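Local coordinates for Low molecular weight heat shock protein (Xanthomonas axonopodis pv. citri, PDB 3GLA) that probably acts as a small heat-shock chaperone of the alpha-crystallin family, taking part in the cell's stress response, at residues B[70-82]-B[88-100]. Numbering follows the deposited sequence.
Sequences FALPDSADADGIT and GVLEIRIPKRPAA
Two groups hold the OD2 oxygen of Asp77: the backbone N of Asp79 donates to it over 3.1 Å, closing an Asx turn, and the guanidinium of Arg97 lies across it, with NH1 3.3 Å from OD2. That oxygen sits over one face of the guanidinium, near its rim, so the salt bridge works through charge alone, while in the guanidinium plane NH1 donates to a water that also bridges Ala76 O and Ala78 N. The carboxylate reaches this place because CG of Asp77 stands anti to the backbone N (chi1 -174°). A second water joins Asp77 OD1 to Lys96 O. The backbones themselves are tied by Asp77 N to Pro95 O, at 2.6 Å, and by Arg97 N to Ser75 O.

In the alpha-crystallin beta-sandwich, 72-81 is the connection that leaves strand 64-71 in one sheet and enters strand 82-86 in the other, fastened on its way to the end of strand 89-95 and the residues just after it. Where strand 82-86 begins, Thr82 and Arg93 form an antiparallel hydrogen-bonded pair. On the inner side, CG1 of Ile81 lies alongside CG1 of Ile94 at 3.7 Å, both side chains pointing the same way, and CG2 of Ile81 meets CG2 of Ile92. The tips of Leu72 and Ile94 meet through their CD1 methyls; Leu39 of strand 38-45 touches Leu72, Ile81 and Ile94 alike. Gly80 lets the Pro95 ring press against its backbone, CD 3.2 Å from Gly80 O. The extended Lys96 chain passes Ser75 OG, and its NZ forms a salt bridge with Glu11.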
ATOM      1  N   PHE B  70     -18.317  -2.469   0.254  1.00 18.54           N
ATOM      2  CA  PHE B  70     -18.419  -3.296  -0.907  1.00 18.30           C
ATOM      3  C   PHE B  70     -19.610  -4.245  -0.704  1.00 21.30           C
ATOM      4  O   PHE B  70     -19.511  -5.207   0.042  1.00 19.11           O
ATOM      5  CB  PHE B  70     -17.218  -4.106  -1.194  1.00 19.06           C
ATOM      6  CG  PHE B  70     -15.974  -3.230  -1.310  1.00 19.01           C
ATOM      7  CD1 PHE B  70     -15.256  -2.895  -0.159  1.00 18.09           C
ATOM      8  CD2 PHE B  70     -15.727  -2.551  -2.482  1.00 18.51           C
ATOM      9  CE1 PHE B  70     -14.149  -2.056  -0.223  1.00 18.60           C
ATOM     10  CE2 PHE B  70     -14.611  -1.653  -2.562  1.00 19.60           C
ATOM     11  CZ  PHE B  70     -13.831  -1.435  -1.412  1.00 20.06           C
ATOM     12  N   ALA B  71     -20.701  -3.985  -1.383  1.00 21.14           N
ATOM     13  CA  ALA B  71     -21.784  -4.979  -1.344  1.00 23.24           C
ATOM     14  C   ALA B  71     -21.252  -6.244  -2.019  1.00 21.73           C
ATOM     15  O   ALA B  71     -20.645  -6.230  -3.070  1.00 23.79           O
ATOM     16  CB  ALA B  71     -22.948  -4.395  -2.225  1.00 23.85           C
ATOM     17  N   LEU B  72     -21.477  -7.435  -1.424  1.00 23.19           N
ATOM     18  CA  LEU B  72     -21.016  -8.641  -1.991  1.00 21.03           C
ATOM     19  C   LEU B  72     -22.299  -9.511  -2.276  1.00 21.70           C
ATOM     20  O   LEU B  72     -23.379  -9.150  -1.782  1.00 23.23           O
ATOM     21  CB  LEU B  72     -20.247  -9.392  -0.919  1.00 21.65           C
ATOM     22  CG  LEU B  72     -18.888  -8.694  -0.573  1.00 23.68           C
ATOM     23  CD1 LEU B  72     -18.311  -9.542   0.552  1.00 22.61           C
ATOM     24  CD2 LEU B  72     -18.000  -8.796  -1.772  1.00 25.31           C
ATOM     25  N   PRO B  73     -22.109 -10.498  -3.085  1.00 23.09           N
ATOM     26  CA  PRO B  73     -23.287 -11.367  -3.429  1.00 25.72           C
ATOM     27  C   PRO B  73     -23.823 -11.973  -2.178  1.00 28.24           C
ATOM     28  O   PRO B  73     -23.108 -12.180  -1.163  1.00 25.67           O
ATOM     29  CB  PRO B  73     -22.661 -12.472  -4.259  1.00 24.11           C
ATOM     30  CG  PRO B  73     -21.535 -11.782  -5.002  1.00 27.37           C
ATOM     31  CD  PRO B  73     -20.948 -10.968  -3.824  1.00 22.58           C
ATOM     32  N   ASP B  74     -25.121 -12.303  -2.251  1.00 28.35           N
ATOM     33  CA  ASP B  74     -25.799 -12.900  -1.140  1.00 29.97           C
ATOM     34  C   ASP B  74     -25.169 -14.136  -0.664  1.00 26.25           C
ATOM     35  O   ASP B  74     -25.364 -14.522   0.523  1.00 28.63           O
ATOM     36  CB  ASP B  74     -27.234 -13.215  -1.570  1.00 31.66           C
ATOM     37  CG  ASP B  74     -28.120 -12.013  -1.414  1.00 41.05           C
ATOM     38  OD1 ASP B  74     -29.338 -12.126  -1.712  1.00 49.47           O
ATOM     39  OD2 ASP B  74     -27.635 -10.942  -0.953  1.00 44.87           O
ATOM     40  N   SER B  75     -24.391 -14.777  -1.488  1.00 24.79           N
ATOM     41  CA  SER B  75     -23.700 -15.951  -1.061  1.00 23.46           C
ATOM     42  C   SER B  75     -22.620 -15.696   0.018  1.00 23.42           C
ATOM     43  O   SER B  75     -22.152 -16.582   0.700  1.00 24.26           O
ATOM     44  CB  SER B  75     -23.011 -16.651  -2.181  1.00 23.62           C
ATOM     45  OG  SER B  75     -21.950 -15.836  -2.816  1.00 26.47           O
ATOM     46  N   ALA B  76     -22.209 -14.449   0.122  1.00 21.58           N
ATOM     47  CA  ALA B  76     -21.045 -14.243   1.001  1.00 22.71           C
ATOM     48  C   ALA B  76     -21.556 -14.345   2.431  1.00 20.10           C
ATOM     49  O   ALA B  76     -22.581 -13.806   2.774  1.00 24.79           O
ATOM     50  CB  ALA B  76     -20.509 -12.761   0.721  1.00 20.95           C
ATOM     51  N   ASP B  77     -20.762 -14.932   3.280  1.00 21.18           N
ATOM     52  CA  ASP B  77     -21.222 -15.083   4.673  1.00 20.64           C
ATOM     53  C   ASP B  77     -20.412 -14.164   5.605  1.00 19.06           C
ATOM     54  O   ASP B  77     -19.284 -14.457   5.883  1.00 20.97           O
ATOM     55  CB  ASP B  77     -20.837 -16.515   4.986  1.00 20.35           C
ATOM     56  CG  ASP B  77     -21.347 -16.956   6.366  1.00 21.26           C
ATOM     57  OD1 ASP B  77     -21.246 -18.189   6.582  1.00 20.36           O
ATOM     58  OD2 ASP B  77     -21.769 -16.130   7.177  1.00 22.72           O
ATOM     59  N   ALA B  78     -21.074 -13.118   6.054  1.00 19.63           N
ATOM     60  CA  ALA B  78     -20.483 -12.068   6.862  1.00 20.87           C
ATOM     61  C   ALA B  78     -19.915 -12.623   8.123  1.00 21.84           C
ATOM     62  O   ALA B  78     -18.850 -12.265   8.550  1.00 22.88           O
ATOM     63  CB  ALA B  78     -21.563 -11.045   7.183  1.00 21.83           C
ATOM     64  N   ASP B  79     -20.539 -13.683   8.602  1.00 19.47           N
ATOM     65  CA  ASP B  79     -20.085 -14.136   9.912  1.00 20.33           C
ATOM     66  C   ASP B  79     -18.787 -14.825   9.913  1.00 20.11           C
ATOM     67  O   ASP B  79     -18.227 -15.049  11.031  1.00 20.39           O
ATOM     68  CB  ASP B  79     -21.216 -15.084  10.488  1.00 19.79           C
ATOM     69  CG  ASP B  79     -22.481 -14.367  10.688  1.00 23.77           C
ATOM     70  OD1 ASP B  79     -23.579 -14.983  10.862  1.00 24.76           O
ATOM     71  OD2 ASP B  79     -22.574 -13.086  10.801  1.00 25.87           O
ATOM     72  N   GLY B  80     -18.274 -15.264   8.771  1.00 19.03           N
ATOM     73  CA  GLY B  80     -17.103 -16.043   8.671  1.00 19.08           C
ATOM     74  C   GLY B  80     -15.864 -15.310   8.249  1.00 19.29           C
ATOM     75  O   GLY B  80     -14.877 -15.881   7.931  1.00 20.06           O
ATOM     76  N   ILE B  81     -16.009 -13.988   8.222  1.00 20.69           N
ATOM     77  CA  ILE B  81     -14.851 -13.261   7.648  1.00 21.51           C
ATOM     78  C   ILE B  81     -13.625 -13.422   8.441  1.00 20.52           C
ATOM     79  O   ILE B  81     -13.684 -13.477   9.698  1.00 20.79           O
ATOM     80  CB  ILE B  81     -15.218 -11.812   7.661  1.00 20.93           C
ATOM     81  CG1 ILE B  81     -16.210 -11.553   6.557  1.00 22.93           C
ATOM     82  CG2 ILE B  81     -13.909 -10.903   7.348  1.00 26.70           C
ATOM     83  CD1 ILE B  81     -16.808 -10.198   6.745  1.00 33.12           C
ATOM     84  N   THR B  82     -12.495 -13.502   7.742  1.00 21.50           N
ATOM     85  CA  THR B  82     -11.190 -13.419   8.417  1.00 22.43           C
ATOM     86  C   THR B  82     -10.380 -12.364   7.668  1.00 21.80           C
ATOM     87  O   THR B  82     -10.717 -12.001   6.510  1.00 20.50           O
ATOM     88  CB  THR B  82     -10.363 -14.723   8.426  1.00 23.51           C
ATOM     89  OG1 THR B  82     -10.143 -15.134   7.075  1.00 28.89           O
ATOM     90  CG2 THR B  82     -11.204 -15.863   9.061  1.00 28.53           C
ATOM     91  N   GLY B  88       1.256  -4.176   4.172  1.00 16.36           N
ATOM     92  CA  GLY B  88       0.332  -3.089   3.817  1.00 14.56           C
ATOM     93  C   GLY B  88      -0.854  -3.595   3.063  1.00 16.78           C
ATOM     94  O   GLY B  88      -1.628  -2.753   2.673  1.00 17.72           O
ATOM     95  N   VAL B  89      -0.930  -4.875   2.732  1.00 15.27           N
ATOM     96  CA  VAL B  89      -2.113  -5.332   2.025  1.00 16.39           C
ATOM     97  C   VAL B  89      -2.906  -6.074   3.017  1.00 16.97           C
ATOM     98  O   VAL B  89      -2.421  -6.944   3.789  1.00 20.23           O
ATOM     99  CB  VAL B  89      -1.744  -6.305   0.861  1.00 15.70           C
ATOM    100  CG1 VAL B  89      -3.011  -6.955   0.336  1.00 19.65           C
ATOM    101  CG2 VAL B  89      -0.978  -5.533  -0.187  1.00 17.00           C
ATOM    102  N   LEU B  90      -4.166  -5.766   3.036  1.00 15.42           N
ATOM    103  CA  LEU B  90      -5.045  -6.553   3.963  1.00 15.15           C
ATOM    104  C   LEU B  90      -5.830  -7.481   3.098  1.00 18.14           C
ATOM    105  O   LEU B  90      -6.386  -7.034   2.082  1.00 19.01           O
ATOM    106  CB  LEU B  90      -5.997  -5.573   4.641  1.00 17.67           C
ATOM    107  CG  LEU B  90      -6.956  -6.321   5.644  1.00 19.58           C
ATOM    108  CD1 LEU B  90      -6.159  -6.801   6.798  1.00 22.29           C
ATOM    109  CD2 LEU B  90      -7.992  -5.345   6.158  1.00 26.16           C
ATOM    110  N   GLU B  91      -5.860  -8.748   3.467  1.00 15.47           N
ATOM    111  CA  GLU B  91      -6.607  -9.696   2.630  1.00 17.13           C
ATOM    112  C   GLU B  91      -7.726 -10.157   3.476  1.00 19.59           C
ATOM    113  O   GLU B  91      -7.517 -10.633   4.638  1.00 18.88           O
ATOM    114  CB  GLU B  91      -5.668 -10.793   2.291  1.00 16.20           C
ATOM    115  CG  GLU B  91      -6.475 -11.941   1.525  1.00 18.95           C
ATOM    116  CD  GLU B  91      -5.540 -13.036   1.062  1.00 24.27           C
ATOM    117  OE1 GLU B  91      -6.043 -14.173   0.964  1.00 26.36           O
ATOM    118  OE2 GLU B  91      -4.371 -12.779   0.866  1.00 24.46           O
ATOM    119  N   ILE B  92      -8.926  -9.944   2.991  1.00 17.02           N
ATOM    120  CA  ILE B  92     -10.110 -10.288   3.771  1.00 16.83           C
ATOM    121  C   ILE B  92     -10.721 -11.455   3.063  1.00 19.20           C
ATOM    122  O   ILE B  92     -10.954 -11.394   1.840  1.00 18.55           O
ATOM    123  CB  ILE B  92     -11.064  -9.188   3.698  1.00 18.49           C
ATOM    124  CG1 ILE B  92     -10.415  -7.948   4.423  1.00 17.83           C
ATOM    125  CG2 ILE B  92     -12.320  -9.553   4.508  1.00 19.43           C
ATOM    126  CD1 ILE B  92     -11.256  -6.709   4.298  1.00 18.82           C
ATOM    127  N   ARG B  93     -11.042 -12.533   3.834  1.00 18.59           N
ATOM    128  CA  ARG B  93     -11.639 -13.687   3.160  1.00 20.95           C
ATOM    129  C   ARG B  93     -13.004 -13.825   3.700  1.00 21.97           C
ATOM    130  O   ARG B  93     -13.259 -13.726   4.900  1.00 20.55           O
ATOM    131  CB  ARG B  93     -10.851 -14.962   3.427  1.00 24.48           C
ATOM    132  CG  ARG B  93      -9.464 -14.877   2.864  1.00 30.42           C
ATOM    133  CD  ARG B  93      -8.793 -16.236   2.801  1.00 41.73           C
ATOM    134  NE  ARG B  93      -8.020 -16.213   1.586  1.00 50.94           N
ATOM    135  CZ  ARG B  93      -8.265 -16.990   0.545  1.00 58.50           C
ATOM    136  NH1 ARG B  93      -7.512 -16.868  -0.547  1.00 60.78           N
ATOM    137  NH2 ARG B  93      -9.244 -17.897   0.589  1.00 57.47           N
ATOM    138  N   ILE B  94     -13.973 -14.024   2.808  1.00 19.72           N
ATOM    139  CA  ILE B  94     -15.347 -14.026   3.197  1.00 19.36           C
ATOM    140  C   ILE B  94     -15.894 -15.339   2.625  1.00 21.18           C
ATOM    141  O   ILE B  94     -15.996 -15.535   1.455  1.00 20.05           O
ATOM    142  CB  ILE B  94     -16.117 -12.947   2.599  1.00 21.58           C
ATOM    143  CG1 ILE B  94     -15.519 -11.538   2.972  1.00 19.88           C
ATOM    144  CG2 ILE B  94     -17.577 -12.916   3.116  1.00 19.76           C
ATOM    145  CD1 ILE B  94     -14.629 -11.073   1.735  1.00 23.24           C
ATOM    146  N   PRO B  95     -16.231 -16.268   3.519  1.00 20.95           N
ATOM    147  CA  PRO B  95     -16.660 -17.555   2.959  1.00 20.89           C
ATOM    148  C   PRO B  95     -18.003 -17.443   2.396  1.00 20.65           C
ATOM    149  O   PRO B  95     -18.786 -16.547   2.718  1.00 20.61           O
ATOM    150  CB  PRO B  95     -16.714 -18.457   4.228  1.00 23.49           C
ATOM    151  CG  PRO B  95     -16.859 -17.542   5.369  1.00 24.41           C
ATOM    152  CD  PRO B  95     -16.171 -16.207   4.997  1.00 22.85           C
ATOM    153  N   LYS B  96     -18.334 -18.397   1.486  1.00 23.88           N
ATOM    154  CA  LYS B  96     -19.681 -18.419   0.986  1.00 23.70           C
ATOM    155  C   LYS B  96     -20.547 -19.348   1.850  1.00 21.08           C
ATOM    156  O   LYS B  96     -20.002 -20.236   2.453  1.00 24.51           O
ATOM    157  CB  LYS B  96     -19.703 -18.975  -0.428  1.00 24.10           C
ATOM    158  CG  LYS B  96     -19.078 -17.992  -1.399  1.00 26.23           C
ATOM    159  CD  LYS B  96     -18.964 -18.746  -2.719  1.00 33.55           C
ATOM    160  CE  LYS B  96     -18.540 -17.761  -3.786  1.00 31.79           C
ATOM    161  NZ  LYS B  96     -18.551 -18.425  -5.122  1.00 30.32           N
ATOM    162  N   ARG B  97     -21.783 -19.003   1.856  1.00 21.11           N
ATOM    163  CA  ARG B  97     -22.895 -19.754   2.576  1.00 22.92           C
ATOM    164  C   ARG B  97     -23.018 -21.022   1.794  1.00 23.21           C
ATOM    165  O   ARG B  97     -23.012 -21.047   0.529  1.00 23.37           O
ATOM    166  CB  ARG B  97     -24.152 -19.031   2.556  1.00 22.74           C
ATOM    167  CG  ARG B  97     -24.086 -17.636   3.337  1.00 25.37           C
ATOM    168  CD  ARG B  97     -25.306 -16.968   3.411  1.00 28.78           C
ATOM    169  NE  ARG B  97     -24.989 -15.894   4.347  1.00 34.57           N
ATOM    170  CZ  ARG B  97     -25.096 -15.926   5.701  1.00 36.77           C
ATOM    171  NH1 ARG B  97     -24.712 -14.813   6.398  1.00 39.39           N
ATOM    172  NH2 ARG B  97     -25.654 -16.973   6.387  1.00 29.35           N
ATOM    173  N   PRO B  98     -23.248 -22.121   2.494  1.00 21.16           N
ATOM    174  CA  PRO B  98     -23.626 -23.310   1.722  1.00 21.48           C
ATOM    175  C   PRO B  98     -24.879 -22.976   0.879  1.00 21.14           C
ATOM    176  O   PRO B  98     -25.812 -22.289   1.312  1.00 23.09           O
ATOM    177  CB  PRO B  98     -24.019 -24.346   2.837  1.00 19.91           C
ATOM    178  CG  PRO B  98     -23.164 -23.864   4.021  1.00 21.95           C
ATOM    179  CD  PRO B  98     -23.160 -22.358   3.956  1.00 20.49           C
ATOM    180  N   ALA B  99     -25.013 -23.703  -0.227  1.00 25.85           N
ATOM    181  CA  ALA B  99     -26.254 -23.528  -1.105  1.00 29.44           C
ATOM    182  C   ALA B  99     -27.519 -23.842  -0.373  1.00 31.49           C
ATOM    183  O   ALA B  99     -27.529 -24.733   0.420  1.00 29.48           O
ATOM    184  CB  ALA B  99     -26.136 -24.403  -2.242  1.00 30.30           C
ATOM    185  N   ALA B 100     -28.595 -23.097  -0.631  1.00 34.84           N
ATOM    186  CA  ALA B 100     -29.960 -23.344  -0.043  1.00 36.94           C
ATOM    187  C   ALA B 100     -30.616 -24.708  -0.338  1.00 38.11           C
ATOM    188  O   ALA B 100     -30.043 -25.529  -1.147  1.00 36.70           O
ATOM    189  CB  ALA B 100     -30.926 -22.165  -0.424  1.00 39.48           C
TER
HETATM  190  O   HOH W   1     -26.166 -13.797   2.934  1.00 44.48           O
HETATM  191  O   HOH W   2     -23.697 -12.317   5.110  1.00 30.33           O
HETATM  192  O   HOH W   3     -19.948 -19.980   5.264  1.00 21.53           O
HETATM  193  O   HOH W   4     -12.599 -16.724   5.993  1.00 41.82           O